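Local atomic coordinates of molybdopterin biosynthesis enzyme, MoaB (Thermus thermophilus, PDB entry 3MCH), a protein that probably takes part in the biosynthesis of the molybdenum cofactor, with a domain of the MogA/MoaB family thought to bind molybdopterin. Residues B[4-9]-B[21-26]. Residues are numbered along the deposited sequence; the frame is centred on the assembly and turned at random.
Sequences VGILTV and TTHLAI
Ile6 meets the helix through both of its branches, one on Ile26 and the other on His23. Its CD1 lies 3.3 Å from Ile26 CG2, closer than ordinary van der Waals packing, which marks a tight fit. The methyl of Ile26 that makes this touch, CG2, stands anti to its backbone N because CG1 takes chi1 -67°; the longer branch runs off from the strand. The Ile6 methyl CG2 approaches His23 CD2 at 4.0 Å, reaching the imidazole obliquely. A chi1 of 165° carries the His23 ring out beside its own carbonyl carbon, where it flanks Ile6, while Ile26 meets the CD1 end of Ile6. Two residues along, Thr8 adds a looser touch, OG1 to His23 CB at 4.3 Å.

No hydrogen bond crosses the interface, and just 185 Å² is buried, both sides summed. The axes of segments 4-9 and 21-26 run roughly antiparallel, with 151° between their N-to-C directions, and come within 9.1 Å of each other.

In the next shell, His23 stacks on Tyr40 of strand 35-43, and Leu67 of strand 65-69 touches both isoleucines. Asp20 reaches both elements: OD1 accepts from His23 N, near the start of helix 21-30, while OD2 hydrogen-bonds Thr8 OG1, which also pairs with Asn69 ND2.

These elements belong to a beta-alpha-beta unit, strand 2-9, helix 21-30 and strand 35-43, in which the helix packs against one face of the sheet, beside helix 132-142. The chemistry implies a division of labour: apolar packing around Ile6 joins helix to strand, while Asp20, bonded to both Thr8 and His23, ties the strand to the helix start through hydrogen bonds.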
# COMPACT_ATOMS: atom_id res chain seq x y z
N VAL B 4 25.45 1.40 -5.56
CA VAL B 4 24.62 1.38 -4.37
C VAL B 4 25.23 2.09 -3.17
O VAL B 4 26.43 2.00 -2.93
CB VAL B 4 24.33 -0.07 -3.94
CG1 VAL B 4 23.39 -0.11 -2.73
CG2 VAL B 4 23.74 -0.84 -5.10
N GLY B 5 24.39 2.79 -2.42
CA GLY B 5 24.82 3.46 -1.21
C GLY B 5 24.05 2.82 -0.07
O GLY B 5 22.84 2.59 -0.18
N ILE B 6 24.73 2.51 1.03
CA ILE B 6 24.07 1.91 2.19
C ILE B 6 24.12 2.94 3.32
O ILE B 6 25.20 3.36 3.73
CB ILE B 6 24.79 0.60 2.62
CG1 ILE B 6 24.72 -0.42 1.49
CG2 ILE B 6 24.13 0.03 3.88
CD1 ILE B 6 23.32 -0.83 0.97
N LEU B 7 22.95 3.36 3.79
CA LEU B 7 22.87 4.34 4.86
C LEU B 7 22.27 3.75 6.12
O LEU B 7 21.10 3.40 6.16
CB LEU B 7 22.01 5.53 4.41
CG LEU B 7 21.85 6.66 5.43
CD1 LEU B 7 23.22 7.26 5.75
CD2 LEU B 7 20.93 7.73 4.87
N THR B 8 23.09 3.64 7.17
CA THR B 8 22.62 3.09 8.43
C THR B 8 22.14 4.22 9.34
O THR B 8 22.93 5.05 9.80
CB THR B 8 23.73 2.28 9.13
OG1 THR B 8 24.05 1.13 8.33
CG2 THR B 8 23.28 1.80 10.51
N VAL B 9 20.84 4.24 9.58
CA VAL B 9 20.20 5.26 10.40
C VAL B 9 19.95 4.89 11.86
O VAL B 9 19.13 4.02 12.15
CB VAL B 9 18.80 5.62 9.84
CG1 VAL B 9 18.18 6.75 10.66
CG2 VAL B 9 18.91 6.02 8.37
N THR B 21 26.64 -4.46 11.81
CA THR B 21 26.35 -5.76 11.23
C THR B 21 25.22 -5.77 10.20
O THR B 21 25.13 -6.70 9.39
CB THR B 21 26.01 -6.80 12.32
OG1 THR B 21 24.98 -6.29 13.17
CG2 THR B 21 27.26 -7.11 13.16
N THR B 22 24.36 -4.76 10.22
CA THR B 22 23.28 -4.71 9.25
C THR B 22 23.89 -4.35 7.89
O THR B 22 23.53 -4.93 6.87
CB THR B 22 22.23 -3.67 9.64
OG1 THR B 22 21.74 -3.98 10.95
CG2 THR B 22 21.06 -3.68 8.66
N HIS B 23 24.81 -3.39 7.91
CA HIS B 23 25.53 -2.98 6.71
C HIS B 23 26.12 -4.23 6.05
O HIS B 23 25.99 -4.43 4.84
CB HIS B 23 26.66 -2.02 7.10
CG HIS B 23 27.68 -1.79 6.03
ND1 HIS B 23 29.01 -1.56 6.31
CD2 HIS B 23 27.57 -1.74 4.68
CE1 HIS B 23 29.68 -1.38 5.19
NE2 HIS B 23 28.82 -1.48 4.18
N LEU B 24 26.75 -5.08 6.85
CA LEU B 24 27.35 -6.31 6.34
C LEU B 24 26.33 -7.29 5.78
O LEU B 24 26.60 -7.96 4.78
CB LEU B 24 28.17 -6.99 7.44
CG LEU B 24 29.38 -6.21 7.94
CD1 LEU B 24 30.07 -7.02 9.02
CD2 LEU B 24 30.34 -5.93 6.80
N ALA B 25 25.17 -7.40 6.42
CA ALA B 25 24.14 -8.31 5.95
C ALA B 25 23.64 -7.87 4.57
O ALA B 25 23.40 -8.69 3.69
CB ALA B 25 22.98 -8.34 6.93
N ILE B 26 23.50 -6.56 4.40
CA ILE B 26 23.05 -6.00 3.14
C ILE B 26 24.04 -6.31 2.02
O ILE B 26 23.66 -6.76 0.94
CB ILE B 26 22.82 -4.48 3.26
CG1 ILE B 26 21.64 -4.23 4.21
CG2 ILE B 26 22.57 -3.88 1.88
CD1 ILE B 26 20.30 -4.94 3.88